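Local coordinates for protein LRIM1 (Anopheles gambiae, PDB 3O53) that forms, with the leucine-rich repeat protein APL1C, a complex regulating complement-like mosquito immunity, and is represented here by its leucine-rich repeat domain, at residues A[24-29]-A[37-42]; A[72-77]-A[85-90]; A[95-98]-A[103-106]. All coordinates share one frame; numbering follows the deposited sequence.

Interaction 1. Residues A[24-29]-A[37-42]; sequences QALASL and KELDLS. With NAG (2-acetamido-2-deoxy-beta-D-glucopyranose), chain C.
Leu-39, on strand 38-40, gives up more surface than any other residue here, turning both methyls to Leu-29 and one of them also to Leu-26 of helix 22-30. The closest approach is made by Leu-29 CD2, which lies 3.7 Å from Leu-39 CD1 and 3.9 Å from Leu-39 CD2, so a single methyl sits against both branches of the strand leucine. The two side chains cross at a slant. With CG anti to the backbone N (chi1 179°), Leu-39 holds both methyls toward the helix. One helical turn earlier, Leu-26 CD2 makes a looser contact with Leu-39 CD2 at 4.3 Å. All three leucines are buried, and Tyr-12 and Phe-57 also border Leu-29.

Asp-40 and Ser-42 point to the side of the chain opposite Leu-39. Asp-40 OD1 takes the backbone N of Ser-42 (3.0 Å) from above the carboxylate plane in an Asx turn, while its syn lone pair takes Ser-42 OG. Ser-42 in turn borders the glycan sugar. Leu-39 and Leu-41, followed by Asn-44, whose ND2 binds Leu-41 O, spell the LxLxxN signature of a leucine-rich repeat: strand leucines point into the solenoid core, here closed on the far side by a helix.

Interaction 2. Residues A[72-77]-A[85-90]; sequences ETLDLE and LDLNNN. With NAG (2-acetamido-2-deoxy-beta-D-glucopyranose), chain C.
Four buried leucines meet in two pairs, Leu-74 with Leu-87 and Leu-76 with Leu-85. In the first pair the side chains reach toward each other tip to tip, with Leu-74 CD2 4.0 Å from Leu-87 CD1. Leu-87 achieves this with CG lodged between its backbone N and carbonyl carbon (chi1 63°). In the second pair the chains slant past one another, and Leu-76 CD1 touches both methyls of Leu-85, at 4.0 Å from CD1 and 4.2 Å from CD2. The segments run in opposite directions, from opposite sheets of the solenoid. Leu-85, Leu-87 and Asn-90 form the LxLxxN signature of a leucine-rich repeat, with both leucines turned inward.

Around this core, polar bonds set the backbone. Asn-90 ND2 reaches Leu-87 O (3.0 Å) from above the carbonyl plane, the oxygen lying in the amide plane, and also bonds Leu-65 O, while Asn-109 ND2 joins Leu-87 O from the next coil. Both segments contain an Asx turn: Asp-75 OD1 accepts from Glu-77 N, and Asp-86 OD1 from Asn-88 N. The other oxygen of Asp-86, OD2, receives N2 of the sugar carried by Asn-64 at 2.9 Å in a nearly straight bond (166°), on the side of the strand opposite the leucines.

Interaction 3. Residues A[95-98]-A[103-106]; sequences LLVG and TLHA
Leu-95, Val-97, Leu-104 and Ala-106 meet through aliphatic carbon alone, with no flat group between them. His-105, whose CB points away from 95-98, carries the one side-chain ring in the two segments: it stacks with the ring of Tyr-126, from the adjoining strand 123-126, and is bordered by Asp-86 and Asn-88.

Leu-104 contributes the most surface. It and Leu-95 extend toward each other tip to tip, both with CG anti to the backbone N (chi1 -177° and 169°), an extended form that carries their methyls to the middle of the interface. Leu-95 CD2 is the hub. It lies 4.0 Å from Leu-104 CD2 and 4.1 Å from Leu-104 CD1, and the same methyl is 4.0 Å from Ala-106 CB. The short alanine thus leaves the reaching to Leu-95. Farther along, Val-97 CG1 approaches Leu-104 CD1 at 4.2 Å, so Leu-104 is bordered by both Leu-95 and Val-97.

The pairs Leu-95 with Ala-106 and Val-97 with Leu-104 stand about level, their CA atoms 9.0 and 8.9 Å apart, as the chain runs out along one strand and back along the other. This spacing is bridged by side chains, while the backbone of strand 91-97 bonds within its own sheet: Leu-95 and Val-97 to Ser-115, and Leu-96 to Leu-74 and Leu-76. Neighbouring coils close the core further, through Leu-74 beside Leu-95, Leu-85 beside Val-97 and Leu-104, and Val-114 against Leu-104.

Ala-106 O also accepts from Asn-130 ND2. Leu-104 and Ala-106 hold the two leucine positions of the LxLxxN pattern, with alanine in the second, and the whole is one hydrophobic layer of a leucine-rich repeat solenoid, packed between a strand of the concave face and the short parallel strands of the opposite side.

All three contacts are buried and apolar, and each packs a repeat strand of the concave face against whatever forms the other wall of the coil. In interaction 1, toward the N-terminal end, that wall is a helix; in interactions 2 and 3 it is a strand of the short parallel sheet. The latter two adjoin: strands 73-76 and 91-97 are neighbours, as are 84-86 and 103-105, where His-105 probably bonds Leu-85 O and Leu-87 N through its backbone. Interaction 1 stands apart, its centre about 16 Å from that of interaction 2, but the glycan sugar borders both, touching Ser-42 and hydrogen-bonding Asp-86. Interaction 3 has no such sugar contact; its outward ring stacks on another instead.

Interaction 1. Residues A[24-29]-A[37-42]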
loop_
_atom_site.group_PDB
_atom_site.type_symbol
_atom_site.label_atom_id
_atom_site.label_comp_id
_atom_site.label_asym_id
_atom_site.label_seq_id
_atom_site.Cartn_x
_atom_site.Cartn_y
_atom_site.Cartn_z
ATOM N N GLN A 24 12.245 -23.006 25.942
ATOM C CA GLN A 24 12.338 -22.901 27.389
ATOM C C GLN A 24 11.707 -21.599 27.872
ATOM O O GLN A 24 10.897 -21.599 28.796
ATOM C CB GLN A 24 13.798 -22.971 27.829
ATOM C CG GLN A 24 14.006 -22.725 29.309
ATOM C CD GLN A 24 15.468 -22.749 29.695
ATOM O OE1 GLN A 24 16.292 -23.354 29.009
ATOM N NE2 GLN A 24 15.799 -22.088 30.799
ATOM N N ALA A 25 12.081 -20.492 27.239
ATOM C CA ALA A 25 11.565 -19.182 27.614
ATOM C C ALA A 25 10.039 -19.160 27.606
ATOM O O ALA A 25 9.412 -18.601 28.506
ATOM C CB ALA A 25 12.112 -18.116 26.678
ATOM N N LEU A 26 9.445 -19.774 26.587
ATOM C CA LEU A 26 7.997 -19.758 26.433
ATOM C C LEU A 26 7.333 -20.653 27.473
ATOM O O LEU A 26 6.204 -20.396 27.882
ATOM C CB LEU A 26 7.597 -20.188 25.017
ATOM C CG LEU A 26 8.032 -19.247 23.883
ATOM C CD1 LEU A 26 7.525 -19.752 22.532
ATOM C CD2 LEU A 26 7.553 -17.816 24.126
ATOM N N ALA A 27 8.036 -21.701 27.897
ATOM C CA ALA A 27 7.542 -22.570 28.961
ATOM C C ALA A 27 7.398 -21.770 30.249
ATOM O O ALA A 27 6.364 -21.828 30.912
ATOM C CB ALA A 27 8.486 -23.739 29.171
ATOM N N SER A 28 8.441 -21.024 30.597
ATOM C CA SER A 28 8.404 -20.130 31.743
ATOM C C SER A 28 7.234 -19.167 31.616
ATOM O O SER A 28 6.488 -18.950 32.572
ATOM C CB SER A 28 9.704 -19.331 31.838
ATOM O OG SER A 28 10.835 -20.181 31.759
ATOM N N LEU A 29 7.073 -18.595 30.427
ATOM C CA LEU A 29 6.013 -17.628 30.189
ATOM C C LEU A 29 4.656 -18.292 30.374
ATOM O O LEU A 29 3.734 -17.685 30.910
ATOM C CB LEU A 29 6.126 -17.043 28.777
ATOM C CG LEU A 29 5.474 -15.673 28.562
ATOM C CD1 LEU A 29 6.272 -14.589 29.266
ATOM C CD2 LEU A 29 5.342 -15.365 27.076
ATOM N N LYS A 37 -1.076 -10.591 27.540
ATOM C CA LYS A 37 -1.843 -9.868 26.534
ATOM C C LYS A 37 -0.940 -9.374 25.409
ATOM O O LYS A 37 -1.344 -9.317 24.255
ATOM C CB LYS A 37 -2.575 -8.681 27.166
ATOM C CG LYS A 37 -3.103 -7.685 26.136
ATOM C CD LYS A 37 -3.901 -6.558 26.768
ATOM C CE LYS A 37 -5.251 -7.035 27.283
ATOM N NZ LYS A 37 -6.190 -5.889 27.492
ATOM N N GLU A 38 0.288 -9.004 25.736
ATOM C CA GLU A 38 1.221 -8.577 24.706
ATOM C C GLU A 38 2.554 -9.265 24.937
ATOM O O GLU A 38 3.021 -9.348 26.067
ATOM C CB GLU A 38 1.380 -7.048 24.721
ATOM C CG GLU A 38 0.054 -6.293 24.660
ATOM C CD GLU A 38 0.216 -4.799 24.372
ATOM O OE1 GLU A 38 1.335 -4.369 24.012
ATOM O OE2 GLU A 38 -0.786 -4.057 24.501
ATOM N N LEU A 39 3.144 -9.789 23.869
ATOM C CA LEU A 39 4.466 -10.398 23.941
ATOM C C LEU A 39 5.384 -9.725 22.935
ATOM O O LEU A 39 5.062 -9.627 21.752
ATOM C CB LEU A 39 4.397 -11.899 23.650
ATOM C CG LEU A 39 5.747 -12.621 23.673
ATOM C CD1 LEU A 39 6.429 -12.429 25.020
ATOM C CD2 LEU A 39 5.602 -14.119 23.355
ATOM N N ASP A 40 6.537 -9.279 23.411
ATOM C CA ASP A 40 7.501 -8.578 22.581
ATOM C C ASP A 40 8.784 -9.396 22.472
ATOM O O ASP A 40 9.494 -9.584 23.455
ATOM C CB ASP A 40 7.790 -7.198 23.180
ATOM C CG ASP A 40 8.810 -6.415 22.384
ATOM O OD1 ASP A 40 9.135 -6.833 21.254
ATOM O OD2 ASP A 40 9.287 -5.377 22.891
ATOM N N LEU A 41 9.063 -9.893 21.271
ATOM C CA LEU A 41 10.252 -10.703 21.024
ATOM C C LEU A 41 11.229 -10.007 20.082
ATOM O O LEU A 41 12.107 -10.649 19.505
ATOM C CB LEU A 41 9.857 -12.058 20.425
ATOM C CG LEU A 41 8.840 -12.864 21.230
ATOM C CD1 LEU A 41 8.584 -14.208 20.568
ATOM C CD2 LEU A 41 9.318 -13.057 22.659
ATOM N N SER A 42 11.077 -8.699 19.926
ATOM C CA SER A 42 11.861 -7.954 18.943
ATOM C C SER A 42 13.349 -7.940 19.268
ATOM O O SER A 42 13.742 -8.031 20.430
ATOM C CB SER A 42 11.345 -6.517 18.844
ATOM O OG SER A 42 11.225 -5.934 20.129
HETATM C C1 NAG C . 7.800 -3.666 18.066
HETATM C C2 NAG C . 6.969 -2.399 18.176
HETATM C C3 NAG C . 7.708 -1.242 17.521
HETATM C C4 NAG C . 9.132 -1.140 18.046
HETATM C C5 NAG C . 9.849 -2.475 17.945
HETATM C C6 NAG C . 11.231 -2.383 18.579
HETATM C C7 NAG C . 4.537 -2.539 18.058
HETATM C C8 NAG C . 3.383 -2.780 17.138
HETATM N N2 NAG C . 5.727 -2.591 17.473
HETATM O O3 NAG C . 6.983 -0.058 17.732
HETATM O O4 NAG C . 9.821 -0.201 17.269
HETATM O O5 NAG C . 9.093 -3.473 18.596
HETATM O O6 NAG C . 11.082 -2.097 19.954
HETATM O O7 NAG C . 4.363 -2.312 19.258
#

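Interaction 2. Residues A[72-77]-A[85-90]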
loop_
_atom_site.group_PDB
_atom_site.type_symbol
_atom_site.label_atom_id
_atom_site.label_comp_id
_atom_site.label_asym_id
_atom_site.label_seq_id
_atom_site.Cartn_x
_atom_site.Cartn_y
_atom_site.Cartn_z
ATOM N N GLU A 72 11.160 -17.693 5.181
ATOM C CA GLU A 72 10.156 -18.566 4.582
ATOM C C GLU A 72 8.751 -18.254 5.098
ATOM O O GLU A 72 8.302 -17.116 5.019
ATOM C CB GLU A 72 10.519 -20.034 4.820
ATOM C CG GLU A 72 11.744 -20.485 4.045
ATOM C CD GLU A 72 12.123 -21.930 4.327
ATOM O OE1 GLU A 72 12.671 -22.584 3.419
ATOM O OE2 GLU A 72 11.872 -22.413 5.452
ATOM N N THR A 73 8.062 -19.253 5.642
ATOM C CA THR A 73 6.658 -19.086 6.018
ATOM C C THR A 73 6.470 -18.759 7.505
ATOM O O THR A 73 7.002 -19.444 8.375
ATOM C CB THR A 73 5.846 -20.350 5.656
ATOM O OG1 THR A 73 5.850 -20.523 4.234
ATOM C CG2 THR A 73 4.410 -20.230 6.138
ATOM N N LEU A 74 5.726 -17.692 7.783
ATOM C CA LEU A 74 5.299 -17.373 9.141
ATOM C C LEU A 74 3.795 -17.600 9.215
ATOM O O LEU A 74 3.006 -16.790 8.709
ATOM C CB LEU A 74 5.627 -15.912 9.505
ATOM C CG LEU A 74 5.112 -15.498 10.890
ATOM C CD1 LEU A 74 5.674 -16.436 11.952
ATOM C CD2 LEU A 74 5.444 -14.044 11.224
ATOM N N ASP A 75 3.397 -18.710 9.828
ATOM C CA ASP A 75 1.999 -19.112 9.837
ATOM C C ASP A 75 1.439 -18.993 11.239
ATOM O O ASP A 75 1.710 -19.819 12.102
ATOM C CB ASP A 75 1.832 -20.551 9.328
ATOM C CG ASP A 75 0.370 -20.952 9.172
ATOM O OD1 ASP A 75 -0.516 -20.272 9.743
ATOM O OD2 ASP A 75 0.104 -21.953 8.479
ATOM N N LEU A 76 0.661 -17.945 11.463
ATOM C CA LEU A 76 0.058 -17.704 12.766
ATOM C C LEU A 76 -1.450 -17.619 12.633
ATOM O O LEU A 76 -2.115 -16.946 13.418
ATOM C CB LEU A 76 0.588 -16.404 13.349
ATOM C CG LEU A 76 2.107 -16.360 13.469
ATOM C CD1 LEU A 76 2.525 -15.024 14.067
ATOM C CD2 LEU A 76 2.608 -17.525 14.319
ATOM N N GLU A 77 -1.980 -18.302 11.625
ATOM C CA GLU A 77 -3.403 -18.254 11.323
ATOM C C GLU A 77 -4.221 -18.784 12.498
ATOM O O GLU A 77 -5.365 -18.366 12.706
ATOM C CB GLU A 77 -3.693 -19.081 10.069
ATOM C CG GLU A 77 -5.123 -18.981 9.572
ATOM C CD GLU A 77 -5.336 -19.708 8.253
ATOM O OE1 GLU A 77 -4.519 -19.521 7.324
ATOM O OE2 GLU A 77 -6.326 -20.462 8.146
ATOM N N LEU A 85 0.026 -7.564 14.938
ATOM C CA LEU A 85 1.212 -8.352 14.661
ATOM C C LEU A 85 2.229 -7.458 13.996
ATOM O O LEU A 85 1.931 -6.827 12.992
ATOM C CB LEU A 85 0.866 -9.512 13.725
ATOM C CG LEU A 85 2.040 -10.377 13.272
ATOM C CD1 LEU A 85 2.678 -11.087 14.466
ATOM C CD2 LEU A 85 1.570 -11.389 12.238
ATOM N N ASP A 86 3.435 -7.404 14.542
ATOM C CA ASP A 86 4.503 -6.631 13.925
ATOM C C ASP A 86 5.700 -7.534 13.624
ATOM O O ASP A 86 6.357 -8.023 14.534
ATOM C CB ASP A 86 4.916 -5.487 14.852
ATOM C CG ASP A 86 5.974 -4.576 14.235
ATOM O OD1 ASP A 86 6.643 -4.982 13.261
ATOM O OD2 ASP A 86 6.148 -3.448 14.736
ATOM N N LEU A 87 5.976 -7.774 12.347
ATOM C CA LEU A 87 7.176 -8.514 11.969
ATOM C C LEU A 87 8.055 -7.687 11.038
ATOM O O LEU A 87 8.801 -8.237 10.234
ATOM C CB LEU A 87 6.823 -9.840 11.304
ATOM C CG LEU A 87 6.064 -9.740 9.984
ATOM C CD1 LEU A 87 6.501 -10.835 9.016
ATOM C CD2 LEU A 87 4.573 -9.800 10.266
ATOM N N ASN A 88 7.959 -6.366 11.153
ATOM C CA ASN A 88 8.840 -5.461 10.427
ATOM C C ASN A 88 10.284 -5.940 10.523
ATOM O O ASN A 88 10.736 -6.360 11.591
ATOM C CB ASN A 88 8.762 -4.039 11.000
ATOM C CG ASN A 88 7.489 -3.300 10.604
ATOM O OD1 ASN A 88 6.735 -3.740 9.741
ATOM N ND2 ASN A 88 7.256 -2.154 11.241
ATOM N N ASN A 89 11.002 -5.850 9.408
ATOM C CA ASN A 89 12.432 -6.136 9.372
ATOM C C ASN A 89 12.738 -7.586 9.717
ATOM O O ASN A 89 13.383 -7.886 10.726
ATOM C CB ASN A 89 13.182 -5.173 10.289
ATOM C CG ASN A 89 12.956 -3.732 9.899
ATOM O OD1 ASN A 89 13.280 -3.322 8.783
ATOM N ND2 ASN A 89 12.374 -2.959 10.804
ATOM N N ASN A 90 12.245 -8.477 8.862
ATOM C CA ASN A 90 12.609 -9.885 8.890
ATOM C C ASN A 90 12.804 -10.336 7.446
ATOM O O ASN A 90 13.004 -9.502 6.568
ATOM C CB ASN A 90 11.535 -10.713 9.595
ATOM C CG ASN A 90 11.654 -10.645 11.101
ATOM O OD1 ASN A 90 12.456 -11.353 11.706
ATOM N ND2 ASN A 90 10.856 -9.783 11.715
HETATM C C1 NAG C . 7.800 -3.666 18.066
HETATM C C2 NAG C . 6.969 -2.399 18.176
HETATM C C3 NAG C . 7.708 -1.242 17.521
HETATM C C4 NAG C . 9.132 -1.140 18.046
HETATM C C5 NAG C . 9.849 -2.475 17.945
HETATM C C6 NAG C . 11.231 -2.383 18.579
HETATM C C7 NAG C . 4.537 -2.539 18.058
HETATM C C8 NAG C . 3.383 -2.780 17.138
HETATM N N2 NAG C . 5.727 -2.591 17.473
HETATM O O3 NAG C . 6.983 -0.058 17.732
HETATM O O4 NAG C . 9.821 -0.201 17.269
HETATM O O5 NAG C . 9.093 -3.473 18.596
HETATM O O6 NAG C . 11.082 -2.097 19.954
HETATM O O7 NAG C . 4.363 -2.312 19.258
#

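Interaction 3. Residues A[95-98]-A[103-106]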
loop_
_atom_site.group_PDB
_atom_site.type_symbol
_atom_site.label_atom_id
_atom_site.label_comp_id
_atom_site.label_asym_id
_atom_site.label_seq_id
_atom_site.Cartn_x
_atom_site.Cartn_y
_atom_site.Cartn_z
ATOM N N LEU A 95 3.138 -15.196 4.533
ATOM C CA LEU A 95 2.603 -14.806 5.825
ATOM C C LEU A 95 1.132 -15.181 5.895
ATOM O O LEU A 95 0.379 -14.906 4.967
ATOM C CB LEU A 95 2.784 -13.286 5.997
ATOM C CG LEU A 95 2.099 -12.555 7.150
ATOM C CD1 LEU A 95 2.575 -13.130 8.471
ATOM C CD2 LEU A 95 2.384 -11.039 7.051
ATOM N N LEU A 96 0.724 -15.813 6.993
ATOM C CA LEU A 96 -0.680 -16.128 7.219
ATOM C C LEU A 96 -1.096 -15.693 8.619
ATOM O O LEU A 96 -0.429 -16.013 9.596
ATOM C CB LEU A 96 -0.926 -17.636 7.083
ATOM C CG LEU A 96 -0.469 -18.284 5.777
ATOM C CD1 LEU A 96 1.011 -18.568 5.827
ATOM C CD2 LEU A 96 -1.251 -19.572 5.506
ATOM N N VAL A 97 -2.213 -14.988 8.723
ATOM C CA VAL A 97 -2.665 -14.519 10.020
ATOM C C VAL A 97 -4.156 -14.787 10.215
ATOM O O VAL A 97 -4.860 -15.157 9.273
ATOM C CB VAL A 97 -2.309 -13.027 10.217
ATOM C CG1 VAL A 97 -0.814 -12.838 10.001
ATOM C CG2 VAL A 97 -3.096 -12.149 9.262
ATOM N N GLY A 98 -4.620 -14.608 11.450
ATOM C CA GLY A 98 -5.929 -15.072 11.874
ATOM C C GLY A 98 -7.057 -14.068 11.756
ATOM O O GLY A 98 -6.881 -12.985 11.192
ATOM N N THR A 103 -4.332 -4.937 12.855
ATOM C CA THR A 103 -3.164 -4.169 12.434
ATOM C C THR A 103 -2.003 -5.092 12.129
ATOM O O THR A 103 -1.587 -5.878 12.977
ATOM C CB THR A 103 -2.726 -3.168 13.526
ATOM O OG1 THR A 103 -3.780 -2.228 13.757
ATOM C CG2 THR A 103 -1.477 -2.410 13.091
ATOM N N LEU A 104 -1.484 -4.999 10.909
ATOM C CA LEU A 104 -0.444 -5.915 10.451
ATOM C C LEU A 104 0.737 -5.098 9.940
ATOM O O LEU A 104 0.662 -4.463 8.890
ATOM C CB LEU A 104 -0.991 -6.806 9.333
ATOM C CG LEU A 104 -0.051 -7.874 8.775
ATOM C CD1 LEU A 104 0.379 -8.793 9.891
ATOM C CD2 LEU A 104 -0.722 -8.669 7.651
ATOM N N HIS A 105 1.811 -5.089 10.712
ATOM C CA HIS A 105 3.036 -4.417 10.324
ATOM C C HIS A 105 3.995 -5.457 9.797
ATOM O O HIS A 105 4.450 -6.314 10.545
ATOM C CB HIS A 105 3.665 -3.733 11.533
ATOM C CG HIS A 105 2.967 -2.478 11.943
ATOM N ND1 HIS A 105 3.118 -1.289 11.263
ATOM C CD2 HIS A 105 2.111 -2.226 12.960
ATOM C CE1 HIS A 105 2.384 -0.358 11.845
ATOM N NE2 HIS A 105 1.763 -0.899 12.876
ATOM N N ALA A 106 4.311 -5.394 8.514
ATOM C CA ALA A 106 5.186 -6.401 7.924
ATOM C C ALA A 106 6.019 -5.798 6.804
ATOM O O ALA A 106 6.219 -6.416 5.762
ATOM C CB ALA A 106 4.373 -7.583 7.416
#